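Local coordinates for protein C.Elegans p53 tumor suppressor-like transcription factor (Caenorhabditis elegans, PDB 1T4W) that activates transcription as a p53-family factor that binds the p53 consensus DNA sequence and promotes apoptosis in response to DNA damage and other stress, here represented by its zinc-containing DNA-binding domain, at residues F62-K67 / D148-C154; K84-H88 / M138-C143. All coordinates share one frame; numbering follows the deposited sequence.

Contact 1 of 2, residues F62-K67 / D148-C154; sequences FVKYDK and DRRKTMC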
ATOM      1  N   PHE A  62       4.828   1.499   2.999  1.00 17.73           N
ATOM      2  CA  PHE A  62       4.132   0.414   3.649  1.00 15.97           C
ATOM      3  C   PHE A  62       4.552   0.520   5.113  1.00 21.02           C
ATOM      4  O   PHE A  62       5.685   0.183   5.502  1.00 19.21           O
ATOM      5  CB  PHE A  62       4.492  -0.932   3.016  1.00 14.95           C
ATOM      6  CG  PHE A  62       3.625  -2.071   3.500  1.00 17.54           C
ATOM      7  CD1 PHE A  62       2.232  -2.011   3.349  1.00 21.60           C
ATOM      8  CD2 PHE A  62       4.196  -3.197   4.108  1.00 13.88           C
ATOM      9  CE1 PHE A  62       1.410  -3.047   3.791  1.00 14.56           C
ATOM     10  CE2 PHE A  62       3.391  -4.254   4.561  1.00 20.02           C
ATOM     11  CZ  PHE A  62       1.991  -4.185   4.403  1.00 19.28           C
ATOM     12  N   VAL A  63       3.613   1.014   5.913  1.00 17.15           N
ATOM     13  CA  VAL A  63       3.842   1.289   7.326  1.00 19.37           C
ATOM     14  C   VAL A  63       2.905   0.570   8.293  1.00 20.46           C
ATOM     15  O   VAL A  63       1.921  -0.067   7.888  1.00 21.35           O
ATOM     16  CB  VAL A  63       3.699   2.816   7.586  1.00 21.52           C
ATOM     17  CG1 VAL A  63       4.491   3.586   6.533  1.00 18.29           C
ATOM     18  CG2 VAL A  63       2.212   3.243   7.552  1.00 17.81           C
ATOM     19  N   LYS A  64       3.220   0.683   9.580  1.00 21.97           N
ATOM     20  CA  LYS A  64       2.394   0.080  10.621  1.00 21.88           C
ATOM     21  C   LYS A  64       1.950   1.163  11.588  1.00 26.21           C
ATOM     22  O   LYS A  64       2.628   2.173  11.752  1.00 29.83           O
ATOM     23  CB  LYS A  64       3.160  -1.019  11.375  1.00 22.99           C
ATOM     24  CG  LYS A  64       4.328  -0.545  12.214  1.00 34.20           C
ATOM     25  CD  LYS A  64       5.123  -1.747  12.715  1.00 47.13           C
ATOM     26  CE  LYS A  64       6.337  -1.336  13.532  1.00 34.77           C
ATOM     27  NZ  LYS A  64       7.265  -0.461  12.770  1.00 53.70           N
ATOM     28  N   TYR A  65       0.806   0.951  12.223  1.00 24.67           N
ATOM     29  CA  TYR A  65       0.285   1.924  13.156  1.00 29.71           C
ATOM     30  C   TYR A  65      -0.634   1.198  14.127  1.00 35.07           C
ATOM     31  O   TYR A  65      -0.951   0.023  13.938  1.00 30.77           O
ATOM     32  CB  TYR A  65      -0.484   3.012  12.393  1.00 23.60           C
ATOM     33  CG  TYR A  65      -1.805   2.577  11.775  1.00 28.29           C
ATOM     34  CD1 TYR A  65      -2.968   2.473  12.549  1.00 39.89           C
ATOM     35  CD2 TYR A  65      -1.889   2.251  10.421  1.00 30.52           C
ATOM     36  CE1 TYR A  65      -4.188   2.048  11.987  1.00 28.80           C
ATOM     37  CE2 TYR A  65      -3.095   1.824   9.847  1.00 27.17           C
ATOM     38  CZ  TYR A  65      -4.243   1.724  10.633  1.00 32.96           C
ATOM     39  OH  TYR A  65      -5.437   1.297  10.065  1.00 24.00           O
ATOM     40  N   ASP A  66      -1.051   1.885  15.179  1.00 47.11           N
ATOM     41  CA  ASP A  66      -1.958   1.273  16.141  1.00 57.56           C
ATOM     42  C   ASP A  66      -2.836   2.353  16.741  1.00 61.95           C
ATOM     43  O   ASP A  66      -2.946   3.451  16.191  1.00 64.91           O
ATOM     44  CB  ASP A  66      -1.169   0.539  17.228  1.00 54.31           C
ATOM     45  CG  ASP A  66      -0.452   1.482  18.176  1.00 71.23           C
ATOM     46  OD1 ASP A  66       0.223   2.422  17.704  1.00 65.14           O
ATOM     47  OD2 ASP A  66      -0.561   1.274  19.406  1.00 77.38           O
ATOM     48  N   LYS A  67      -3.460   2.046  17.870  1.00 76.53           N
ATOM     49  CA  LYS A  67      -4.339   2.999  18.536  1.00 77.02           C
ATOM     50  C   LYS A  67      -3.563   4.189  19.090  1.00 79.48           C
ATOM     51  O   LYS A  67      -4.087   5.298  19.162  1.00 81.02           O
ATOM     52  CB  LYS A  67      -5.099   2.307  19.670  1.00 81.42           C
ATOM     53  CG  LYS A  67      -5.879   1.062  19.237  1.00 88.60           C
ATOM     54  CD  LYS A  67      -4.955  -0.047  18.734  1.00 84.07           C
ATOM     55  CE  LYS A  67      -5.738  -1.237  18.214  1.00 88.06           C
ATOM     56  NZ  LYS A  67      -4.832  -2.248  17.598  1.00 92.21           N
ATOM     57  N   ASP A 148       4.103  -6.474  17.177  1.00 77.15           N
ATOM     58  CA  ASP A 148       4.023  -5.929  15.820  1.00 72.15           C
ATOM     59  C   ASP A 148       2.841  -6.548  15.081  1.00 71.05           C
ATOM     60  O   ASP A 148       2.205  -5.904  14.243  1.00 59.86           O
ATOM     61  CB  ASP A 148       5.304  -6.222  15.036  1.00 72.47           C
ATOM     62  CG  ASP A 148       6.374  -5.165  15.238  1.00 81.69           C
ATOM     63  OD1 ASP A 148       7.465  -5.320  14.648  1.00 82.15           O
ATOM     64  OD2 ASP A 148       6.128  -4.181  15.975  1.00 77.01           O
ATOM     65  N   ARG A 149       2.554  -7.806  15.402  1.00 71.79           N
ATOM     66  CA  ARG A 149       1.460  -8.539  14.775  1.00 72.60           C
ATOM     67  C   ARG A 149       0.126  -7.860  15.104  1.00 69.81           C
ATOM     68  O   ARG A 149      -0.829  -7.940  14.330  1.00 69.49           O
ATOM     69  CB  ARG A 149       1.453  -9.990  15.277  1.00 74.11           C
ATOM     70  CG  ARG A 149       0.833 -10.999  14.314  1.00 78.99           C
ATOM     71  CD  ARG A 149       0.518 -12.325  15.010  1.00 82.82           C
ATOM     72  NE  ARG A 149       1.622 -12.801  15.843  1.00 84.15           N
ATOM     73  CZ  ARG A 149       2.819 -13.148  15.383  1.00 83.15           C
ATOM     74  NH1 ARG A 149       3.079 -13.078  14.085  1.00 83.48           N
ATOM     75  NH2 ARG A 149       3.758 -13.559  16.226  1.00 81.14           N
ATOM     76  N   ARG A 150       0.078  -7.191  16.255  1.00 60.64           N
ATOM     77  CA  ARG A 150      -1.121  -6.495  16.713  1.00 56.56           C
ATOM     78  C   ARG A 150      -1.286  -5.120  16.071  1.00 53.59           C
ATOM     79  O   ARG A 150      -2.371  -4.539  16.079  1.00 44.47           O
ATOM     80  CB  ARG A 150      -1.091  -6.370  18.236  1.00 61.44           C
ATOM     81  CG  ARG A 150      -1.218  -7.717  18.933  1.00 77.11           C
ATOM     82  CD  ARG A 150      -1.194  -7.594  20.447  1.00 84.78           C
ATOM     83  NE  ARG A 150      -1.489  -8.871  21.098  1.00 89.55           N
ATOM     84  CZ  ARG A 150      -2.662  -9.498  21.025  1.00 90.46           C
ATOM     85  NH1 ARG A 150      -3.662  -8.968  20.331  1.00 91.83           N
ATOM     86  NH2 ARG A 150      -2.836 -10.655  21.650  1.00 90.01           N
ATOM     87  N   LYS A 151      -0.205  -4.586  15.522  1.00 45.04           N
ATOM     88  CA  LYS A 151      -0.291  -3.302  14.851  1.00 43.52           C
ATOM     89  C   LYS A 151      -0.963  -3.542  13.498  1.00 38.10           C
ATOM     90  O   LYS A 151      -1.068  -4.672  13.034  1.00 33.15           O
ATOM     91  CB  LYS A 151       1.106  -2.710  14.677  1.00 34.20           C
ATOM     92  CG  LYS A 151       1.805  -2.465  16.011  1.00 40.68           C
ATOM     93  CD  LYS A 151       3.174  -1.841  15.840  1.00 52.07           C
ATOM     94  CE  LYS A 151       3.864  -1.673  17.183  1.00 60.76           C
ATOM     95  NZ  LYS A 151       5.267  -1.186  17.029  1.00 73.66           N
ATOM     96  N   THR A 152      -1.442  -2.479  12.877  1.00 30.45           N
ATOM     97  CA  THR A 152      -2.095  -2.594  11.588  1.00 29.11           C
ATOM     98  C   THR A 152      -1.118  -2.148  10.496  1.00 27.01           C
ATOM     99  O   THR A 152      -0.466  -1.108  10.630  1.00 21.28           O
ATOM    100  CB  THR A 152      -3.338  -1.708  11.567  1.00 30.60           C
ATOM    101  OG1 THR A 152      -4.171  -2.065  12.671  1.00 29.22           O
ATOM    102  CG2 THR A 152      -4.123  -1.878  10.265  1.00 25.14           C
ATOM    103  N   MET A 153      -0.985  -2.946   9.438  1.00 24.66           N
ATOM    104  CA  MET A 153      -0.095  -2.572   8.327  1.00 21.22           C
ATOM    105  C   MET A 153      -0.946  -1.759   7.361  1.00 32.19           C
ATOM    106  O   MET A 153      -2.112  -2.083   7.149  1.00 16.77           O
ATOM    107  CB  MET A 153       0.461  -3.803   7.639  1.00 18.53           C
ATOM    108  CG  MET A 153       1.291  -4.657   8.556  1.00 15.48           C
ATOM    109  SD  MET A 153       2.016  -6.020   7.650  1.00 25.56           S
ATOM    110  CE  MET A 153       2.940  -6.822   8.943  1.00 36.10           C
ATOM    111  N   CYS A 154      -0.343  -0.734   6.765  1.00 20.81           N
ATOM    112  CA  CYS A 154      -1.038   0.205   5.888  1.00 18.01           C
ATOM    113  C   CYS A 154      -0.261   0.567   4.610  1.00 20.64           C
ATOM    114  O   CYS A 154       0.927   0.910   4.679  1.00 17.29           O
ATOM    115  CB  CYS A 154      -1.304   1.483   6.691  1.00 13.01           C
ATOM    116  SG  CYS A 154      -2.127   2.798   5.772  1.00 21.06           S
TER
HETATM  117  O   HOH W   1      -3.568  -2.017  15.257  1.00 41.77           O
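Tyr65 and Thr152 face each other across the end of an antiparallel strand pair, joined by two backbone hydrogen bonds, Tyr65 N to Thr152 O (2.9 Å) and Thr152 N to Tyr65 O (2.8 Å). Val63 and Cys154 form the second hydrogen-bonded pair, and Lys64 and Met153 lie between them as a non-hydrogen-bonded pair. From CB, the Tyr65 side chain turns to chi1 70°, which puts CG between the backbone N and the carbonyl carbon and brings the ring over Thr152. CG and CD2 pass near Thr152 O; CE2 meets Cys154 CB at 3.6 Å, in the ring plane at the edge. CE1 and CZ lie under Thr152 CB, which makes a CH-pi contact 3.9 Å from the centroid of the Tyr65 ring. At the tip OH touches Thr152 CG2 and hydrogen-bonds to Lys173 O. Branched threonine suits this place: its CB sits over the ring face and its methyl CG2 lies against CZ and OH, while OG1 shares a water with Lys67 NZ and Arg150 O. Lys64 and Met153 occupy the other face of the sheet. Met153 SD sits obliquely beside the Phe62 ring, 4.8 Å from its centroid; Lys64 CD packs on CD of Lys151, in the turn before the strand, whose NZ forms a salt bridge with Asp148 OD2. Such cross-strand packing joins strands 57-65 and 152-160 in the larger sheet of the p53-like beta sandwich.

Contact 2 of 2, residues K84-H88 / M138-C143; sequences KCRSH and MCQEKC. With ZN (zinc ion), chain B.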
ATOM      1  N   LYS A  84      10.940  -6.036   7.600  1.00 16.95           N
ATOM      2  CA  LYS A  84      11.097  -7.390   7.074  1.00 22.70           C
ATOM      3  C   LYS A  84      11.807  -8.243   8.139  1.00 33.28           C
ATOM      4  O   LYS A  84      12.685  -7.737   8.826  1.00 21.52           O
ATOM      5  CB  LYS A  84      11.944  -7.287   5.814  1.00 27.44           C
ATOM      6  CG  LYS A  84      11.826  -8.428   4.851  1.00 27.01           C
ATOM      7  CD  LYS A  84      12.634  -8.090   3.621  1.00 29.48           C
ATOM      8  CE  LYS A  84      12.479  -9.111   2.546  1.00 28.99           C
ATOM      9  NZ  LYS A  84      13.071  -8.522   1.318  1.00 36.80           N
ATOM     10  N   CYS A  85      11.442  -9.514   8.297  1.00 26.58           N
ATOM     11  CA  CYS A  85      12.127 -10.328   9.300  1.00 27.49           C
ATOM     12  C   CYS A  85      13.532 -10.690   8.834  1.00 29.15           C
ATOM     13  O   CYS A  85      13.882 -10.552   7.649  1.00 19.41           O
ATOM     14  CB  CYS A  85      11.347 -11.606   9.638  1.00 21.44           C
ATOM     15  SG  CYS A  85      11.404 -12.898   8.381  1.00 24.39           S
ATOM     16  N   ARG A  86      14.332 -11.168   9.777  1.00 24.42           N
ATOM     17  CA  ARG A  86      15.716 -11.512   9.501  1.00 28.20           C
ATOM     18  C   ARG A  86      15.844 -12.552   8.416  1.00 31.58           C
ATOM     19  O   ARG A  86      16.615 -12.361   7.478  1.00 33.89           O
ATOM     20  CB  ARG A  86      16.395 -12.020  10.784  1.00 29.31           C
ATOM     21  CG  ARG A  86      17.913 -12.181  10.707  1.00 31.30           C
ATOM     22  CD  ARG A  86      18.401 -13.158  11.802  1.00 39.89           C
ATOM     23  NE  ARG A  86      18.031 -14.529  11.438  1.00 34.86           N
ATOM     24  CZ  ARG A  86      18.534 -15.180  10.389  1.00 36.75           C
ATOM     25  NH1 ARG A  86      19.438 -14.589   9.618  1.00 41.06           N
ATOM     26  NH2 ARG A  86      18.099 -16.399  10.071  1.00 27.48           N
ATOM     27  N   SER A  87      15.079 -13.643   8.511  1.00 25.98           N
ATOM     28  CA  SER A  87      15.203 -14.700   7.510  1.00 29.83           C
ATOM     29  C   SER A  87      14.741 -14.337   6.110  1.00 37.45           C
ATOM     30  O   SER A  87      15.299 -14.834   5.127  1.00 28.36           O
ATOM     31  CB  SER A  87      14.484 -15.976   7.958  1.00 33.46           C
ATOM     32  OG  SER A  87      13.090 -15.791   7.967  1.00 46.93           O
ATOM     33  N   HIS A  88      13.715 -13.498   5.985  1.00 31.09           N
ATOM     34  CA  HIS A  88      13.295 -13.140   4.634  1.00 36.98           C
ATOM     35  C   HIS A  88      14.263 -12.104   4.076  1.00 22.35           C
ATOM     36  O   HIS A  88      14.482 -12.038   2.869  1.00 43.54           O
ATOM     37  CB  HIS A  88      11.851 -12.632   4.619  1.00 28.26           C
ATOM     38  CG  HIS A  88      10.838 -13.731   4.603  1.00 26.35           C
ATOM     39  ND1 HIS A  88       9.796 -13.801   5.502  1.00 19.83           N
ATOM     40  CD2 HIS A  88      10.732 -14.831   3.818  1.00 27.26           C
ATOM     41  CE1 HIS A  88       9.091 -14.898   5.277  1.00 26.74           C
ATOM     42  NE2 HIS A  88       9.639 -15.540   4.260  1.00 31.17           N
ATOM     43  N   MET A 138       7.199  -9.514   0.521  1.00 27.65           N
ATOM     44  CA  MET A 138       8.156 -10.588   0.695  1.00 27.46           C
ATOM     45  C   MET A 138       8.413 -11.006   2.140  1.00 31.54           C
ATOM     46  O   MET A 138       9.480 -11.511   2.476  1.00 29.84           O
ATOM     47  CB  MET A 138       9.462 -10.231  -0.019  1.00 29.97           C
ATOM     48  CG  MET A 138       9.298 -10.123  -1.547  1.00 27.85           C
ATOM     49  SD  MET A 138       8.559 -11.614  -2.302  1.00 36.96           S
ATOM     50  CE  MET A 138       9.933 -12.751  -2.146  1.00 43.50           C
ATOM     51  N   CYS A 139       7.423 -10.788   2.992  1.00 21.19           N
ATOM     52  CA  CYS A 139       7.512 -11.202   4.386  1.00 18.62           C
ATOM     53  C   CYS A 139       6.048 -11.232   4.784  1.00 20.94           C
ATOM     54  O   CYS A 139       5.181 -10.777   4.028  1.00 22.23           O
ATOM     55  CB  CYS A 139       8.347 -10.200   5.198  1.00 20.36           C
ATOM     56  SG  CYS A 139       8.579 -10.579   6.951  1.00 22.37           S
ATOM     57  N   GLN A 140       5.734 -11.783   5.937  1.00 20.65           N
ATOM     58  CA  GLN A 140       4.331 -11.841   6.283  1.00 22.19           C
ATOM     59  C   GLN A 140       4.039 -11.678   7.759  1.00 28.20           C
ATOM     60  O   GLN A 140       4.945 -11.668   8.598  1.00 26.37           O
ATOM     61  CB  GLN A 140       3.765 -13.149   5.756  1.00 18.47           C
ATOM     62  CG  GLN A 140       4.329 -14.370   6.424  1.00 31.67           C
ATOM     63  CD  GLN A 140       3.968 -15.615   5.665  1.00 39.57           C
ATOM     64  OE1 GLN A 140       2.859 -15.735   5.156  1.00 49.39           O
ATOM     65  NE2 GLN A 140       4.899 -16.555   5.588  1.00 42.36           N
ATOM     66  N   GLU A 141       2.757 -11.548   8.064  1.00 22.72           N
ATOM     67  CA  GLU A 141       2.294 -11.368   9.428  1.00 23.93           C
ATOM     68  C   GLU A 141       2.876 -12.433  10.359  1.00 33.85           C
ATOM     69  O   GLU A 141       3.342 -12.130  11.454  1.00 26.86           O
ATOM     70  CB  GLU A 141       0.761 -11.455   9.446  1.00 20.93           C
ATOM     71  CG  GLU A 141       0.099 -10.822  10.650  1.00 42.05           C
ATOM     72  CD  GLU A 141      -1.404 -10.930  10.565  1.00 35.94           C
ATOM     73  OE1 GLU A 141      -1.945 -12.010  10.896  1.00 35.39           O
ATOM     74  OE2 GLU A 141      -2.036  -9.946  10.140  1.00 38.57           O
ATOM     75  N   LYS A 142       2.845 -13.685   9.912  1.00 28.53           N
ATOM     76  CA  LYS A 142       3.331 -14.793  10.716  1.00 35.92           C
ATOM     77  C   LYS A 142       4.757 -14.573  11.233  1.00 39.69           C
ATOM     78  O   LYS A 142       5.104 -15.038  12.315  1.00 41.05           O
ATOM     79  CB  LYS A 142       3.248 -16.077   9.891  1.00 41.07           C
ATOM     80  CG  LYS A 142       3.410 -17.348  10.681  1.00 57.70           C
ATOM     81  CD  LYS A 142       3.261 -18.571   9.782  1.00 61.79           C
ATOM     82  CE  LYS A 142       3.371 -19.863  10.589  1.00 69.15           C
ATOM     83  NZ  LYS A 142       3.265 -21.086   9.739  1.00 60.71           N
ATOM     84  N   CYS A 143       5.571 -13.849  10.467  1.00 38.02           N
ATOM     85  CA  CYS A 143       6.967 -13.571  10.831  1.00 33.65           C
ATOM     86  C   CYS A 143       7.183 -12.580  11.965  1.00 40.86           C
ATOM     87  O   CYS A 143       8.229 -12.603  12.621  1.00 43.68           O
ATOM     88  CB  CYS A 143       7.725 -13.022   9.622  1.00 28.79           C
ATOM     89  SG  CYS A 143       7.731 -14.124   8.245  1.00 28.47           S
TER
HETATM   90 ZN    ZN B 201       9.374 -12.792   7.121  1.00 27.16          ZN
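Two segments with little regular structure are joined here by a metal: Cys85 and His88 bring two ligands to one zinc ion, and Cys139 and Cys143 bring the other two. The three sulfurs, Cys85 SG, Cys139 SG and Cys143 SG, each lie 2.4 Å from the zinc, and His88 ND1 completes the site at 1.9 Å. Cysteine suits these places because a thiolate is a soft, polarisable ligand, and the imidazole adds a neutral nitrogen donor. The negative charge of the three thiolates is probably eased by the metal and by the N-H groups of Cys85 and His88. Cys85 N donates to Cys139 SG at 3.3 Å in a fairly straight bond (163°), the one hydrogen bond between the segments. Cys85 itself is the N-cap of helix 86-90: a chi1 of 74° swings its SG between the backbone N and the carbonyl carbon, where it accepts from His88 N (3.4 Å) while holding the metal. The first turn of the helix thus fixes two ligands together. The His88 ring has Met138 O over one face, 3.4 Å from CG of His88, and Cys143 SG in its plane at the edge, close to CE1. Next to the site, the aliphatic chain of Lys84 lies alongside the Met138 side chain, pointing the same way, and its CG packs on Cys139 CB; its ammonium group reaches on to Glu92 and the carbonyl oxygens of Phe97 and Ser99. This set of three cysteines and one histidine, paired from two loops, is the structural zinc site characteristic of p53-family DNA-binding domains.

After five earlier elements (strands 3-8 to 39-46 and helix 10-13), the chain enters strand 57-65, whose end holds 62-67, the opening half of contact 1, then passes through helix 71-74 to 84-88, the opening half of contact 2. Strands 101-104 to 130-137 follow before 138-143 closes contact 2 across 49 intervening residues; 148-154, which takes in the end of helix 146-149 and the start of strand 152-160, closes contact 1 over 80. Contact 2 is therefore enclosed within contact 1. The pair meets directly at Arg149, whose NH1 approaches the carbonyl oxygens of Glu141 and Lys142. Contact 1 joins neighbouring strands of the larger sheet, whereas contact 2 holds the loop after strand 130-137 to helix 86-90.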